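Local coordinates for putative acyl-[acyl-carrier-protein] desaturase DesA2 (Mycobacterium tuberculosis, PDB 1ZA0) that probably introduces double bonds into acyl chains carried on acyl carrier protein, as a metal-dependent desaturase of mycobacterial fatty acid biosynthesis, at residues D36-D41 with L118-E123; E15-A20 with A197-H202. One frame throughout, in Å; residues are numbered along the deposited sequence.

Contact 1. Residues D36-D41 with L118-E123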
# COMPACT_ATOMS: atom_id res chain seq x y z
N ASP A 36 9.07 -9.68 14.53
CA ASP A 36 9.57 -10.96 14.08
C ASP A 36 10.31 -10.83 12.76
O ASP A 36 10.88 -11.79 12.35
CB ASP A 36 8.41 -11.95 13.90
CG ASP A 36 7.94 -12.56 15.20
OD1 ASP A 36 8.71 -12.62 16.21
OD2 ASP A 36 6.78 -13.01 15.32
N TYR A 37 10.23 -9.70 12.06
CA TYR A 37 10.95 -9.49 10.82
C TYR A 37 12.10 -8.51 10.93
O TYR A 37 12.62 -7.97 9.91
CB TYR A 37 9.96 -9.05 9.73
CG TYR A 37 9.14 -10.24 9.28
CD1 TYR A 37 9.60 -11.06 8.21
CD2 TYR A 37 7.96 -10.60 9.95
CE1 TYR A 37 8.88 -12.19 7.82
CE2 TYR A 37 7.22 -11.71 9.55
CZ TYR A 37 7.68 -12.50 8.50
OH TYR A 37 6.98 -13.59 8.15
N VAL A 38 12.51 -8.28 12.17
CA VAL A 38 13.60 -7.30 12.42
C VAL A 38 14.81 -7.99 13.07
O VAL A 38 14.68 -8.54 14.13
CB VAL A 38 13.11 -6.13 13.34
CG1 VAL A 38 14.21 -5.13 13.60
CG2 VAL A 38 11.92 -5.42 12.66
N PRO A 39 15.98 -7.98 12.41
CA PRO A 39 17.15 -8.69 12.94
C PRO A 39 17.87 -7.83 13.95
O PRO A 39 18.91 -7.24 13.65
CB PRO A 39 18.04 -8.90 11.68
CG PRO A 39 17.71 -7.71 10.82
CD PRO A 39 16.25 -7.39 11.10
N PHE A 40 17.29 -7.75 15.10
CA PHE A 40 17.75 -6.91 16.19
C PHE A 40 19.20 -7.20 16.55
O PHE A 40 19.90 -6.26 16.90
CB PHE A 40 16.86 -7.10 17.43
CG PHE A 40 15.50 -6.45 17.29
CD1 PHE A 40 15.39 -5.06 17.30
CD2 PHE A 40 14.36 -7.23 17.15
CE1 PHE A 40 14.14 -4.46 17.17
CE2 PHE A 40 13.10 -6.67 16.98
CZ PHE A 40 12.97 -5.27 16.99
N ASP A 41 19.66 -8.47 16.41
CA ASP A 41 21.06 -8.86 16.69
C ASP A 41 22.04 -7.97 15.96
O ASP A 41 23.12 -7.79 16.45
CB ASP A 41 21.38 -10.27 16.13
CG ASP A 41 20.87 -11.39 16.99
OD1 ASP A 41 20.29 -11.17 18.08
OD2 ASP A 41 20.96 -12.56 16.59
N LEU A 118 14.63 -0.93 8.92
CA LEU A 118 15.54 0.00 8.31
C LEU A 118 16.58 0.65 9.28
O LEU A 118 17.75 0.90 8.87
CB LEU A 118 14.77 1.09 7.63
CG LEU A 118 14.07 0.70 6.31
CD1 LEU A 118 13.25 1.86 5.73
CD2 LEU A 118 15.10 0.18 5.32
N VAL A 119 16.12 0.97 10.48
CA VAL A 119 16.94 1.60 11.46
C VAL A 119 17.89 0.57 12.10
O VAL A 119 19.02 0.90 12.38
CB VAL A 119 16.15 2.41 12.52
CG1 VAL A 119 15.44 1.51 13.46
CG2 VAL A 119 17.14 3.35 13.31
N VAL A 120 17.46 -0.68 12.31
CA VAL A 120 18.31 -1.68 12.91
C VAL A 120 19.42 -2.08 11.94
O VAL A 120 20.53 -2.39 12.38
CB VAL A 120 17.48 -2.90 13.32
CG1 VAL A 120 18.26 -4.11 13.45
CG2 VAL A 120 16.65 -2.59 14.53
N THR A 121 19.08 -2.18 10.65
CA THR A 121 20.03 -2.65 9.67
C THR A 121 20.90 -1.56 9.12
O THR A 121 21.81 -1.91 8.39
CB THR A 121 19.33 -3.31 8.42
OG1 THR A 121 18.44 -2.39 7.81
CG2 THR A 121 18.50 -4.52 8.83
N ARG A 122 20.57 -0.29 9.38
CA ARG A 122 21.25 0.90 8.85
C ARG A 122 21.27 0.99 7.32
O ARG A 122 22.24 1.51 6.72
CB ARG A 122 22.74 0.91 9.33
CG ARG A 122 23.01 0.64 10.85
CD ARG A 122 22.88 1.83 11.62
NE ARG A 122 23.31 1.87 13.06
CZ ARG A 122 24.34 2.59 13.53
NH1 ARG A 122 25.18 3.21 12.72
NH2 ARG A 122 24.50 2.72 14.83
N GLU A 123 20.22 0.52 6.67
CA GLU A 123 20.20 0.44 5.25
C GLU A 123 19.91 1.79 4.64
O GLU A 123 20.12 1.95 3.46
CB GLU A 123 19.23 -0.65 4.78
CG GLU A 123 19.79 -2.07 4.95
CD GLU A 123 20.98 -2.32 3.97
OE1 GLU A 123 21.15 -1.56 2.97
OE2 GLU A 123 21.79 -3.20 4.27
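Val120 reaches from the last turn of helix 95-121 into the bend of the chain made by Val38, Pro39 and Phe40, and its two methyls divide the work. CG1, anti to the backbone N (chi1 158°), meets the backbone, lying 3.2 Å from Pro39 O. CG2 meets side chains: it is 3.6 Å from Val38 CG1 and 3.9 Å from Phe40 CD1, the Phe40 side chain running roughly perpendicular to that of Val120. A branched valine suits this place, offering a methyl to each surface on a short stem. Pro39 occupies the middle position of an inverse gamma turn, and its rigid ring lays CG 3.8 Å from Thr121 CG2. With OG1 bonded back to Tyr117 O, one helical turn earlier, the Thr121 methyl is the part turned to the proline. Across the gamma turn, Val38 CG1 lies over the centre of one face of the Phe40 ring, 3.5 Å from its plane. The contact is thus wholly apolar in its side chains and lies near the surface. It lays the loop between helices 9-27 and 63-77 against the C-terminal end of helix 95-121, where Val38 and Phe40 also touch Glu116 and Pro39 touches Tyr117.

Contact 2. Residues E15-A20 with A197-H202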
# COMPACT_ATOMS: atom_id res chain seq x y z
N GLU A 15 -23.87 -2.62 5.20
CA GLU A 15 -23.55 -3.29 6.45
C GLU A 15 -23.48 -4.79 6.36
O GLU A 15 -22.59 -5.37 6.95
CB GLU A 15 -24.48 -2.82 7.61
CG GLU A 15 -23.91 -3.13 9.00
CD GLU A 15 -22.82 -2.17 9.58
OE1 GLU A 15 -22.27 -1.24 8.88
OE2 GLU A 15 -22.48 -2.38 10.77
N PRO A 16 -24.38 -5.44 5.61
CA PRO A 16 -24.30 -6.89 5.47
C PRO A 16 -23.01 -7.30 4.71
O PRO A 16 -22.47 -8.38 4.98
CB PRO A 16 -25.55 -7.22 4.61
CG PRO A 16 -26.40 -6.01 4.69
CD PRO A 16 -25.45 -4.87 4.78
N VAL A 17 -22.56 -6.45 3.80
CA VAL A 17 -21.34 -6.72 3.01
C VAL A 17 -20.05 -6.51 3.88
O VAL A 17 -19.12 -7.34 3.86
CB VAL A 17 -21.29 -5.86 1.75
CG1 VAL A 17 -20.00 -6.22 0.88
CG2 VAL A 17 -22.52 -6.10 0.89
N VAL A 18 -20.07 -5.47 4.70
CA VAL A 18 -18.98 -5.21 5.64
C VAL A 18 -18.88 -6.36 6.58
O VAL A 18 -17.78 -6.90 6.84
CB VAL A 18 -19.21 -3.83 6.33
CG1 VAL A 18 -18.19 -3.53 7.39
CG2 VAL A 18 -19.15 -2.75 5.31
N GLU A 19 -20.05 -6.85 7.06
CA GLU A 19 -20.04 -7.95 8.02
C GLU A 19 -19.48 -9.20 7.43
O GLU A 19 -18.72 -9.94 8.07
CB GLU A 19 -21.51 -8.21 8.54
CG GLU A 19 -21.66 -9.44 9.43
CD GLU A 19 -23.06 -9.64 10.06
OE1 GLU A 19 -24.04 -8.96 9.67
OE2 GLU A 19 -23.18 -10.52 10.90
N ALA A 20 -19.97 -9.56 6.23
CA ALA A 20 -19.50 -10.79 5.56
C ALA A 20 -17.95 -10.73 5.31
O ALA A 20 -17.22 -11.67 5.48
CB ALA A 20 -20.25 -10.95 4.20
N ALA A 197 -12.72 -3.57 -2.56
CA ALA A 197 -13.29 -3.82 -3.88
C ALA A 197 -14.66 -4.53 -3.76
O ALA A 197 -15.52 -4.37 -4.61
CB ALA A 197 -12.35 -4.67 -4.71
N ASN A 198 -14.84 -5.37 -2.75
CA ASN A 198 -16.12 -6.05 -2.60
C ASN A 198 -17.22 -4.99 -2.24
O ASN A 198 -18.37 -5.11 -2.67
CB ASN A 198 -16.02 -7.18 -1.53
CG ASN A 198 -15.28 -8.39 -2.04
OD1 ASN A 198 -15.10 -8.52 -3.28
ND2 ASN A 198 -14.86 -9.34 -1.10
N LEU A 199 -16.85 -3.95 -1.49
CA LEU A 199 -17.79 -2.91 -1.09
C LEU A 199 -18.18 -2.15 -2.32
O LEU A 199 -19.35 -1.79 -2.50
CB LEU A 199 -17.23 -1.98 -0.03
CG LEU A 199 -16.85 -2.56 1.31
CD1 LEU A 199 -16.35 -1.52 2.34
CD2 LEU A 199 -18.00 -3.25 1.85
N VAL A 200 -17.22 -1.92 -3.20
CA VAL A 200 -17.45 -1.24 -4.44
C VAL A 200 -18.38 -2.04 -5.38
O VAL A 200 -19.24 -1.47 -6.10
CB VAL A 200 -16.17 -0.90 -5.18
CG1 VAL A 200 -16.43 -0.39 -6.58
CG2 VAL A 200 -15.34 0.16 -4.41
N THR A 201 -18.21 -3.35 -5.38
CA THR A 201 -19.14 -4.22 -6.11
C THR A 201 -20.58 -3.99 -5.61
O THR A 201 -21.44 -3.87 -6.44
CB THR A 201 -18.70 -5.70 -5.97
OG1 THR A 201 -17.45 -5.85 -6.67
CG2 THR A 201 -19.69 -6.65 -6.67
N HIS A 202 -20.82 -3.98 -4.29
CA HIS A 202 -22.16 -3.71 -3.78
C HIS A 202 -22.65 -2.30 -4.14
O HIS A 202 -23.82 -2.15 -4.46
CB HIS A 202 -22.29 -4.03 -2.29
CG HIS A 202 -23.71 -4.01 -1.79
ND1 HIS A 202 -24.67 -4.93 -2.18
CD2 HIS A 202 -24.35 -3.16 -0.94
CE1 HIS A 202 -25.83 -4.65 -1.59
NE2 HIS A 202 -25.67 -3.58 -0.84
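Val17 points toward helix 176-206 and supplies most of the surface that residues 15-20 bury in this antiparallel pairing, in which the axes of the two segments approach to 9.9 Å with 155° between their directions. Just before it, Pro16 has no amide hydrogen to give to the preceding turn, in keeping with the kink of the helix here. The methyls of Val17 go to different partners. CG1, anti to the backbone N (chi1 -177°), lies 3.7 Å from Leu199 CD2, the two side chains passing one another while pointing opposite ways. CG2 sits over one face of the His202 imidazole, 3.9 Å from the ring centroid and 23° off its normal, a CH-pi contact displaced toward the rim; its closest ring atom is His202 CG, at 3.6 Å. The next residue, Val18, points along the flank of the interface, and its CG2 is 3.7 Å from the same Leu199 CD2. That leucine methyl therefore touches both valines, and the longer, flexible side chain suits a residue that must reach across from the side of its helix. Beyond, Leu199 also packs on Trp96 and Leu152, while Val18 lies on Trp95, so helices 95-121 and 148-172 continue the apolar layer. Polar groups frame it: His202 NE2 bonds to Glu13 OE1, and Asn198 ND2 to Asn21 OD1. The bond to Glu13 probably polarises the imidazole and limits its rotation, consistent with the flat face it presents to Val17; dispersion and shape thus join the segments' side chains, while hydrogen bonds to neighbouring turns tie the helices together.

Overall arrangement
Contacts 1 and 2 lie on opposite sides of the chain's centre, with their own centres 38 Å apart and their nearest atoms about 24 Å apart. Both segments of contact 1 fall between those of contact 2 in the sequence. Between them they attach helix 9-27 and the loop that follows it to two helices of the ferritin-like bundle, 176-206 and 95-121. The first of these carries the manganese ligands Glu189 and His192, the second Glu107. The contacts themselves lie away from the metal: the Leu199 side chain is about 13 Å from the bound manganese, and the side chain of Val38 about 11 Å from that of His110, a probable iron ligand by resemblance to relatives.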